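Local coordinates for protein lipoteichoic acid primase (Listeria monocytogenes, PDB 4UOP) that carries an extracellular catalytic domain of the sulfatase family fold, which holds a magnesium ion at the carboxyl edge of its central beta sheet, at residues 61-66 with 279-284; 150-155 with 217-222; 97-102 with 317-322. All blocks are in the same frame, centred on the assembly; numbering follows the deposited sequence.

Contact 1: 61-66 with 279-284. With MG (magnesium ion), chain J.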
loop_
_atom_site.group_PDB
_atom_site.type_symbol
_atom_site.label_atom_id
_atom_site.label_comp_id
_atom_site.label_asym_id
_atom_site.label_seq_id
_atom_site.Cartn_x
_atom_site.Cartn_y
_atom_site.Cartn_z
ATOM N N ILE B 61 -23.584 -20.580 1.841
ATOM C CA ILE B 61 -22.954 -20.324 0.548
ATOM C C ILE B 61 -22.708 -18.816 0.420
ATOM O O ILE B 61 -23.640 -18.002 0.545
ATOM C CB ILE B 61 -23.830 -20.821 -0.591
ATOM C CG1 ILE B 61 -24.025 -22.332 -0.493
ATOM C CG2 ILE B 61 -23.217 -20.408 -1.930
ATOM C CD1 ILE B 61 -25.162 -22.861 -1.343
ATOM N N ILE B 62 -21.462 -18.426 0.185
ATOM C CA ILE B 62 -21.111 -17.022 0.048
ATOM C C ILE B 62 -20.402 -16.829 -1.291
ATOM O O ILE B 62 -19.449 -17.568 -1.601
ATOM C CB ILE B 62 -20.178 -16.568 1.173
ATOM C CG1 ILE B 62 -20.861 -16.782 2.534
ATOM C CG2 ILE B 62 -19.774 -15.120 0.968
ATOM C CD1 ILE B 62 -20.058 -16.272 3.707
ATOM N N VAL B 63 -20.913 -15.903 -2.091
ATOM C CA VAL B 63 -20.322 -15.593 -3.389
ATOM C C VAL B 63 -19.795 -14.154 -3.375
ATOM O O VAL B 63 -20.541 -13.214 -3.126
ATOM C CB VAL B 63 -21.297 -15.760 -4.558
ATOM C CG1 VAL B 63 -20.565 -15.541 -5.870
ATOM C CG2 VAL B 63 -21.956 -17.128 -4.534
ATOM N N GLN B 64 -18.499 -14.026 -3.622
ATOM C CA GLN B 64 -17.805 -12.757 -3.708
ATOM C C GLN B 64 -17.688 -12.399 -5.186
ATOM O O GLN B 64 -17.001 -13.097 -5.931
ATOM C CB GLN B 64 -16.422 -12.860 -3.094
ATOM C CG GLN B 64 -15.670 -11.542 -3.102
ATOM C CD GLN B 64 -14.343 -11.589 -2.384
ATOM O OE1 GLN B 64 -14.275 -11.671 -1.140
ATOM N NE2 GLN B 64 -13.269 -11.508 -3.149
ATOM N N LEU B 65 -18.368 -11.335 -5.573
ATOM C CA LEU B 65 -18.504 -10.932 -6.979
ATOM C C LEU B 65 -17.476 -9.864 -7.347
ATOM O O LEU B 65 -17.523 -8.732 -6.854
ATOM C CB LEU B 65 -19.919 -10.419 -7.213
ATOM C CG LEU B 65 -21.017 -11.442 -6.935
ATOM C CD1 LEU B 65 -22.344 -10.725 -6.754
ATOM C CD2 LEU B 65 -21.106 -12.470 -8.052
ATOM N N GLU B 66 -16.555 -10.232 -8.234
ATOM C CA GLU B 66 -15.438 -9.379 -8.595
ATOM C C GLU B 66 -15.870 -8.028 -9.186
ATOM O O GLU B 66 -16.593 -7.980 -10.197
ATOM C CB GLU B 66 -14.542 -10.119 -9.601
ATOM C CG GLU B 66 -13.373 -9.281 -10.096
ATOM C CD GLU B 66 -12.474 -8.818 -8.966
ATOM O OE1 GLU B 66 -11.862 -9.679 -8.300
ATOM O OE2 GLU B 66 -12.355 -7.593 -8.750
ATOM N N VAL B 279 -27.515 -17.813 2.099
ATOM C CA VAL B 279 -26.743 -17.411 0.936
ATOM C C VAL B 279 -26.478 -15.910 0.993
ATOM O O VAL B 279 -27.402 -15.116 1.225
ATOM C CB VAL B 279 -27.448 -17.799 -0.371
ATOM C CG1 VAL B 279 -26.571 -17.427 -1.548
ATOM C CG2 VAL B 279 -27.752 -19.292 -0.406
ATOM N N VAL B 280 -25.206 -15.541 0.844
ATOM C CA VAL B 280 -24.751 -14.160 0.890
ATOM C C VAL B 280 -24.028 -13.850 -0.427
ATOM O O VAL B 280 -23.185 -14.643 -0.868
ATOM C CB VAL B 280 -23.761 -13.917 2.036
ATOM C CG1 VAL B 280 -23.396 -12.448 2.136
ATOM C CG2 VAL B 280 -24.337 -14.420 3.350
ATOM N N PHE B 281 -24.364 -12.713 -1.023
ATOM C CA PHE B 281 -23.671 -12.218 -2.203
ATOM C C PHE B 281 -23.158 -10.831 -1.897
ATOM O O PHE B 281 -23.910 -10.001 -1.392
ATOM C CB PHE B 281 -24.614 -12.109 -3.402
ATOM C CG PHE B 281 -25.333 -13.376 -3.746
ATOM C CD1 PHE B 281 -24.660 -14.580 -3.813
ATOM C CD2 PHE B 281 -26.685 -13.359 -4.046
ATOM C CE1 PHE B 281 -25.323 -15.751 -4.136
ATOM C CE2 PHE B 281 -27.358 -14.538 -4.369
ATOM C CZ PHE B 281 -26.675 -15.723 -4.426
ATOM N N TYR B 282 -21.902 -10.551 -2.230
ATOM C CA TYR B 282 -21.373 -9.190 -2.085
ATOM C C TYR B 282 -20.310 -8.919 -3.130
ATOM O O TYR B 282 -19.617 -9.838 -3.563
ATOM C CB TYR B 282 -20.799 -8.980 -0.664
ATOM C CG TYR B 282 -19.592 -9.825 -0.358
ATOM C CD1 TYR B 282 -19.733 -11.145 0.052
ATOM C CD2 TYR B 282 -18.309 -9.312 -0.487
ATOM C CE1 TYR B 282 -18.633 -11.938 0.313
ATOM C CE2 TYR B 282 -17.199 -10.098 -0.226
ATOM C CZ TYR B 282 -17.374 -11.411 0.166
ATOM O OH TYR B 282 -16.314 -12.241 0.421
ATOM N N GLY B 283 -20.160 -7.660 -3.524
ATOM C CA GLY B 283 -19.058 -7.275 -4.423
ATOM C C GLY B 283 -17.791 -7.124 -3.608
ATOM O O GLY B 283 -17.856 -6.650 -2.475
ATOM N N ASP B 284 -16.633 -7.516 -4.147
ATOM C CA ASP B 284 -15.404 -7.369 -3.365
ATOM C C ASP B 284 -14.994 -5.919 -3.130
ATOM O O ASP B 284 -14.610 -5.562 -2.023
ATOM C CB ASP B 284 -14.234 -8.236 -3.861
ATOM C CG ASP B 284 -13.797 -7.946 -5.283
ATOM O OD1 ASP B 284 -14.504 -7.237 -6.033
ATOM O OD2 ASP B 284 -12.693 -8.448 -5.632
HETATM MG MG MG J . -11.205 -7.859 -6.947
HETATM O O HOH W 1 -13.828 -11.331 -5.975
HETATM O O HOH W 2 -9.435 -7.159 -8.082
#
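Ile61 to Leu65 and Val279 to Gly283 run side by side as parallel strands, their axes 4.6 Å apart and inclined at 15°, joined by backbone hydrogen bonds that begin with Val280 N to Ile61 O and finish with Asp284 N to Leu65 O. Within this regular pairing the side chains divide between the two sides of the sheet. On one, Val63 lies alongside Phe281, and Val63 CB is 3.6 Å from Phe281 CD1, at the edge of the ring. On the other, Ile62 CG2 meets the edge of the Tyr282 ring, while Gln64 CA sits over one face of that ring, 4.2 Å from its centroid. Tyr282 swings its ring across Gln64 because its CG lies between the backbone N and the carbonyl carbon (chi1 65°), and its OH then gives its proton to Gln64 OE1 at 2.6 Å, in the carbonyl plane and on a lone pair. The amide is thereby fixed, with NE2 donating to a water 2.9 Å away. Where the strands end, Glu66 grips the magnesium ion with both carboxylate oxygens and Asp284 adds OD2 at 2.1 Å; the two carboxylate planes stand 78° apart. The shared metal probably offsets the repulsion between these close carboxylate oxygens, a water completes part of its shell together with Thr108 and His285, and Asp284 OD1 accepts from Ser67 N. Helix 246-271 packs on the side of Leu65 and Phe281, helix 107-117 on that of Gln64 and Tyr282, and strand 214-219 continues the sheet beyond 61-65.

Contact 2: 150-155 with 217-222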
loop_
_atom_site.group_PDB
_atom_site.type_symbol
_atom_site.label_atom_id
_atom_site.label_comp_id
_atom_site.label_asym_id
_atom_site.label_seq_id
_atom_site.Cartn_x
_atom_site.Cartn_y
_atom_site.Cartn_z
ATOM N N THR B 150 -15.748 -27.043 5.263
ATOM C CA THR B 150 -15.555 -25.708 4.721
ATOM C C THR B 150 -14.650 -25.771 3.492
ATOM O O THR B 150 -13.660 -26.520 3.467
ATOM C CB THR B 150 -14.981 -24.752 5.788
ATOM O OG1 THR B 150 -13.681 -25.181 6.191
ATOM C CG2 THR B 150 -15.893 -24.710 7.026
ATOM N N ALA B 151 -15.010 -25.022 2.455
ATOM C CA ALA B 151 -14.222 -25.011 1.223
ATOM C C ALA B 151 -14.324 -23.655 0.561
ATOM O O ALA B 151 -15.340 -22.968 0.685
ATOM C CB ALA B 151 -14.682 -26.101 0.261
ATOM N N THR B 152 -13.273 -23.291 -0.166
ATOM C CA THR B 152 -13.336 -22.110 -1.015
ATOM C C THR B 152 -12.970 -22.489 -2.449
ATOM O O THR B 152 -12.163 -23.401 -2.659
ATOM C CB THR B 152 -12.441 -20.990 -0.447
ATOM O OG1 THR B 152 -12.596 -19.778 -1.205
ATOM C CG2 THR B 152 -10.992 -21.426 -0.394
ATOM N N PHE B 153 -13.584 -21.788 -3.407
ATOM C CA PHE B 153 -13.510 -22.093 -4.834
ATOM C C PHE B 153 -13.126 -20.837 -5.602
ATOM O O PHE B 153 -13.755 -19.798 -5.454
ATOM C CB PHE B 153 -14.880 -22.538 -5.365
ATOM C CG PHE B 153 -15.430 -23.797 -4.732
ATOM C CD1 PHE B 153 -16.057 -23.756 -3.481
ATOM C CD2 PHE B 153 -15.354 -25.007 -5.384
ATOM C CE1 PHE B 153 -16.596 -24.898 -2.918
ATOM C CE2 PHE B 153 -15.874 -26.163 -4.807
ATOM C CZ PHE B 153 -16.496 -26.105 -3.575
ATOM N N HIS B 154 -12.109 -20.949 -6.454
ATOM C CA HIS B 154 -11.706 -19.849 -7.326
ATOM C C HIS B 154 -10.934 -20.451 -8.486
ATOM O O HIS B 154 -10.138 -21.357 -8.260
ATOM C CB HIS B 154 -10.840 -18.863 -6.555
ATOM C CG HIS B 154 -10.397 -17.680 -7.361
ATOM N ND1 HIS B 154 -11.280 -16.758 -7.888
ATOM C CD2 HIS B 154 -9.162 -17.264 -7.719
ATOM C CE1 HIS B 154 -10.604 -15.819 -8.524
ATOM N NE2 HIS B 154 -9.316 -16.107 -8.443
ATOM N N THR B 155 -11.173 -19.975 -9.711
ATOM C CA THR B 155 -10.657 -20.672 -10.897
ATOM C C THR B 155 -9.212 -20.328 -11.264
ATOM O O THR B 155 -8.644 -20.987 -12.141
ATOM C CB THR B 155 -11.547 -20.481 -12.145
ATOM O OG1 THR B 155 -11.504 -19.116 -12.573
ATOM C CG2 THR B 155 -12.996 -20.896 -11.864
ATOM N N GLN B 217 -17.366 -20.979 -0.034
ATOM C CA GLN B 217 -17.051 -19.602 -0.445
ATOM C C GLN B 217 -16.582 -19.639 -1.902
ATOM O O GLN B 217 -15.614 -20.320 -2.201
ATOM C CB GLN B 217 -15.942 -19.029 0.417
ATOM C CG GLN B 217 -15.507 -17.633 0.015
ATOM C CD GLN B 217 -16.293 -16.518 0.672
ATOM O OE1 GLN B 217 -16.902 -16.697 1.739
ATOM N NE2 GLN B 217 -16.226 -15.328 0.077
ATOM N N LEU B 218 -17.288 -18.940 -2.779
ATOM C CA LEU B 218 -16.949 -18.882 -4.189
ATOM C C LEU B 218 -16.489 -17.472 -4.522
ATOM O O LEU B 218 -17.139 -16.486 -4.132
ATOM C CB LEU B 218 -18.149 -19.266 -5.050
ATOM C CG LEU B 218 -18.626 -20.713 -4.944
ATOM C CD1 LEU B 218 -19.550 -20.908 -3.761
ATOM C CD2 LEU B 218 -19.366 -21.147 -6.200
ATOM N N ILE B 219 -15.367 -17.357 -5.230
ATOM C CA ILE B 219 -14.797 -16.080 -5.594
ATOM C C ILE B 219 -14.886 -15.996 -7.122
ATOM O O ILE B 219 -14.234 -16.725 -7.768
ATOM C CB ILE B 219 -13.316 -15.982 -5.172
ATOM C CG1 ILE B 219 -13.159 -16.418 -3.718
ATOM C CG2 ILE B 219 -12.782 -14.591 -5.316
ATOM C CD1 ILE B 219 -13.822 -15.486 -2.794
ATOM N N SER B 220 -15.705 -15.088 -7.633
ATOM C CA SER B 220 -15.884 -14.915 -9.071
ATOM C C SER B 220 -14.709 -14.200 -9.702
ATOM O O SER B 220 -13.905 -13.676 -8.988
ATOM C CB SER B 220 -17.178 -14.192 -9.381
ATOM O OG SER B 220 -17.013 -12.849 -9.283
ATOM N N VAL B 221 -14.573 -14.251 -11.027
ATOM C CA VAL B 221 -13.442 -13.619 -11.646
ATOM C C VAL B 221 -13.678 -13.010 -13.017
ATOM O O VAL B 221 -12.909 -12.262 -13.437
ATOM C CB VAL B 221 -12.212 -14.538 -11.653
ATOM C CG1 VAL B 221 -12.288 -15.489 -12.796
ATOM C CG2 VAL B 221 -10.928 -13.758 -11.719
ATOM N N SER B 222 -14.751 -13.391 -13.666
ATOM C CA SER B 222 -14.958 -12.996 -15.055
ATOM C C SER B 222 -15.121 -11.483 -15.238
ATOM O O SER B 222 -14.895 -10.963 -16.294
ATOM C CB SER B 222 -16.114 -13.754 -15.695
ATOM O OG SER B 222 -15.802 -15.091 -15.834
HETATM O O HOH W 3 -13.245 -17.996 -10.158
#
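With CG anti to the backbone N (chi1 -179°) and the ring turned by a chi2 of 63°, His154 reaches across to the end of the neighbouring strand, where ND1 donates to Ile219 O at 3.0 Å. The bond is nearly straight, 174° at the hydrogen, and the acceptor lies in the imidazole plane, although ND1 itself stands above the plane of the carbonyl. Ile219 O also accepts from a water that takes the N-H of Thr155 at 2.9 Å, so two donors serve the last carbonyl of strand 217-219. His154 ND1 also comes close to Ile219 CB, and the side chain crosses Val221 at about a right angle, with CE1 of His154 3.7 Å from Val221 CB. Further back the strands pair in parallel: Gln217 N donates to Ala151 O, Phe153 N to Gln217 O and Ile219 N to Phe153 O. Phe153 CB packs against Leu218 CG at 4.2 Å, on the side covered by helix 193-209, whereas Ile219 turns to Glu112 and Tyr116 of helix 107-117. Strands 149-153 and 214-219, with helix 193-209 on the path between them, are part of the parallel core of the alpha/beta sulfatase fold, here tied together at its carboxyl edge.

Contact 3: 97-102 with 317-322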
loop_
_atom_site.group_PDB
_atom_site.type_symbol
_atom_site.label_atom_id
_atom_site.label_comp_id
_atom_site.label_asym_id
_atom_site.label_seq_id
_atom_site.Cartn_x
_atom_site.Cartn_y
_atom_site.Cartn_z
ATOM N N ASN B 97 -28.167 -0.920 0.537
ATOM C CA ASN B 97 -27.704 0.146 -0.358
ATOM C C ASN B 97 -26.617 1.001 0.270
ATOM O O ASN B 97 -26.226 2.016 -0.299
ATOM C CB ASN B 97 -28.880 1.034 -0.775
ATOM C CG ASN B 97 -29.894 0.290 -1.597
ATOM O OD1 ASN B 97 -29.540 -0.587 -2.385
ATOM N ND2 ASN B 97 -31.163 0.614 -1.403
ATOM N N GLN B 98 -26.147 0.598 1.450
ATOM C CA GLN B 98 -25.061 1.284 2.146
ATOM C C GLN B 98 -24.146 0.262 2.796
ATOM O O GLN B 98 -23.975 0.206 4.021
ATOM C CB GLN B 98 -25.602 2.243 3.203
ATOM C CG GLN B 98 -26.385 3.412 2.663
ATOM C CD GLN B 98 -26.785 4.394 3.755
ATOM O OE1 GLN B 98 -27.055 4.008 4.892
ATOM N NE2 GLN B 98 -26.858 5.667 3.399
ATOM N N PHE B 99 -23.590 -0.602 1.966
ATOM C CA PHE B 99 -22.662 -1.604 2.427
ATOM C C PHE B 99 -21.339 -1.304 1.765
ATOM O O PHE B 99 -21.293 -1.071 0.552
ATOM C CB PHE B 99 -23.169 -2.996 2.070
ATOM C CG PHE B 99 -22.476 -4.090 2.809
ATOM C CD1 PHE B 99 -22.941 -4.496 4.056
ATOM C CD2 PHE B 99 -21.357 -4.705 2.285
ATOM C CE1 PHE B 99 -22.291 -5.489 4.760
ATOM C CE2 PHE B 99 -20.713 -5.725 2.984
ATOM C CZ PHE B 99 -21.176 -6.101 4.231
ATOM N N PHE B 100 -20.262 -1.279 2.550
ATOM C CA PHE B 100 -18.991 -0.742 2.063
ATOM C C PHE B 100 -17.848 -1.737 2.006
ATOM O O PHE B 100 -17.747 -2.637 2.830
ATOM C CB PHE B 100 -18.549 0.421 2.939
ATOM C CG PHE B 100 -19.504 1.564 2.950
ATOM C CD1 PHE B 100 -19.479 2.515 1.934
ATOM C CD2 PHE B 100 -20.452 1.695 3.965
ATOM C CE1 PHE B 100 -20.351 3.590 1.957
ATOM C CE2 PHE B 100 -21.326 2.767 3.980
ATOM C CZ PHE B 100 -21.283 3.706 2.977
ATOM N N GLN B 101 -16.999 -1.576 0.992
ATOM C CA GLN B 101 -15.749 -2.309 0.913
ATOM C C GLN B 101 -14.833 -1.902 2.075
ATOM O O GLN B 101 -14.847 -0.755 2.499
ATOM C CB GLN B 101 -15.035 -2.000 -0.414
ATOM C CG GLN B 101 -14.666 -0.545 -0.618
ATOM C CD GLN B 101 -13.889 -0.296 -1.899
ATOM O OE1 GLN B 101 -14.410 -0.488 -2.990
ATOM N NE2 GLN B 101 -12.644 0.149 -1.769
ATOM N N THR B 102 -14.055 -2.851 2.573
ATOM C CA THR B 102 -13.034 -2.589 3.562
ATOM C C THR B 102 -11.761 -3.273 3.077
ATOM O O THR B 102 -11.446 -4.394 3.502
ATOM C CB THR B 102 -13.432 -3.102 4.974
ATOM O OG1 THR B 102 -13.718 -4.508 4.958
ATOM C CG2 THR B 102 -14.645 -2.353 5.489
ATOM N N ILE B 317 -20.730 -1.423 -2.194
ATOM C CA ILE B 317 -20.718 -2.692 -2.898
ATOM C C ILE B 317 -22.076 -3.333 -2.678
ATOM O O ILE B 317 -22.689 -3.147 -1.612
ATOM C CB ILE B 317 -19.584 -3.639 -2.413
ATOM C CG1 ILE B 317 -19.503 -3.645 -0.882
ATOM C CG2 ILE B 317 -18.258 -3.174 -2.984
ATOM C CD1 ILE B 317 -18.627 -4.715 -0.267
ATOM N N PRO B 318 -22.566 -4.105 -3.656
ATOM C CA PRO B 318 -23.834 -4.769 -3.370
ATOM C C PRO B 318 -23.701 -5.802 -2.246
ATOM O O PRO B 318 -22.620 -6.374 -2.049
ATOM C CB PRO B 318 -24.195 -5.432 -4.692
ATOM C CG PRO B 318 -22.868 -5.634 -5.381
ATOM C CD PRO B 318 -22.040 -4.459 -4.989
ATOM N N PHE B 319 -24.798 -6.005 -1.528
ATOM C CA PHE B 319 -24.884 -6.959 -0.435
ATOM C C PHE B 319 -26.294 -7.516 -0.367
ATOM O O PHE B 319 -27.258 -6.754 -0.240
ATOM C CB PHE B 319 -24.521 -6.306 0.894
ATOM C CG PHE B 319 -24.625 -7.234 2.072
ATOM C CD1 PHE B 319 -23.607 -8.122 2.365
ATOM C CD2 PHE B 319 -25.768 -7.253 2.858
ATOM C CE1 PHE B 319 -23.711 -8.992 3.441
ATOM C CE2 PHE B 319 -25.879 -8.125 3.921
ATOM C CZ PHE B 319 -24.856 -9.000 4.215
ATOM N N PHE B 320 -26.407 -8.831 -0.477
ATOM C CA PHE B 320 -27.689 -9.528 -0.461
ATOM C C PHE B 320 -27.577 -10.723 0.454
ATOM O O PHE B 320 -26.585 -11.464 0.415
ATOM C CB PHE B 320 -28.079 -10.001 -1.873
ATOM C CG PHE B 320 -28.358 -8.886 -2.831
ATOM C CD1 PHE B 320 -27.322 -8.214 -3.451
ATOM C CD2 PHE B 320 -29.663 -8.496 -3.111
ATOM C CE1 PHE B 320 -27.581 -7.163 -4.322
ATOM C CE2 PHE B 320 -29.928 -7.467 -3.994
ATOM C CZ PHE B 320 -28.885 -6.781 -4.581
ATOM N N LEU B 321 -28.600 -10.928 1.276
ATOM C CA LEU B 321 -28.634 -12.038 2.190
ATOM C C LEU B 321 -29.965 -12.757 2.108
ATOM O O LEU B 321 -31.033 -12.138 2.202
ATOM C CB LEU B 321 -28.376 -11.566 3.622
ATOM C CG LEU B 321 -28.334 -12.754 4.603
ATOM C CD1 LEU B 321 -27.059 -12.787 5.436
ATOM C CD2 LEU B 321 -29.563 -12.710 5.486
ATOM N N HIS B 322 -29.880 -14.068 1.934
ATOM C CA HIS B 322 -31.039 -14.952 1.902
ATOM C C HIS B 322 -30.910 -15.960 3.032
ATOM O O HIS B 322 -29.809 -16.433 3.325
ATOM C CB HIS B 322 -31.100 -15.678 0.556
ATOM C CG HIS B 322 -31.769 -17.024 0.606
ATOM N ND1 HIS B 322 -33.135 -17.180 0.487
ATOM C CD2 HIS B 322 -31.263 -18.271 0.757
ATOM C CE1 HIS B 322 -33.441 -18.461 0.583
ATOM N NE2 HIS B 322 -32.323 -19.146 0.746
HETATM O O HOH W 4 -24.529 -1.157 -0.838
#
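An aromatic stack and the side chain of Ile317 make up most of this contact. The rings of Phe99 and Phe319 form an offset stack, their centroids 4.2 Å apart and their planes only 14° from parallel. The displacement puts Phe319 CD1 over the centre of the Phe99 ring, and Phe319 CB adds a CH-pi contact over the same face, 4.0 Å from the centroid. Both side chains extend with CG anti to the backbone N (chi1 -165° for Phe99 and 179° for Phe319), which sends the two rings out next to one another. Aliphatic packing closes the edge: Ile317 CD1 approaches Phe99 CD2 at 3.7 Å, near the ring plane, and its CG1 and CD1 also lie against the backbone N of Gln101. Polar contacts belong to the main chain. Ile317 N donates to Phe99 O at 2.8 Å in a nearly straight bond, and a water accepts from Phe99 N at 3.0 Å while donating to Ile317 O at 2.8 Å. Ile341 of helix 341-348 touches the side chains of both Phe99 and Phe319, and Val280 of strand 277-283 packs on Phe319. Gln101 directs OE1 out of the contact to His286 N. The chemistry thus implies a division of labour: the stack and Ile317 supply the buried apolar surface, whereas one direct bond and one bridging water satisfy the peptide groups of Phe99 and Ile317.

The three contacts are joints of a single mixed sheet, and contact 1 occupies its middle. Contact 2, its centre 9 Å away, continues the sheet through Ile62 O and Leu218 N, 2.8 Å apart, and Ser220 OG lies 2.9 Å from Glu66 N, supporting the backbone of a magnesium ligand. Contact 3, also 9 Å from contact 1, joins the other strand, with Phe281 O 2.9 Å from Phe320 N. Contacts 2 and 3 do not touch; their centres are 18 Å apart. The metal belongs to contact 1; the side chains of Ile219 and Gln101 come within about 7 Å and 9 Å of it, so contact 2 comes nearer the ion than contact 3, and neither supplies a ligand to it.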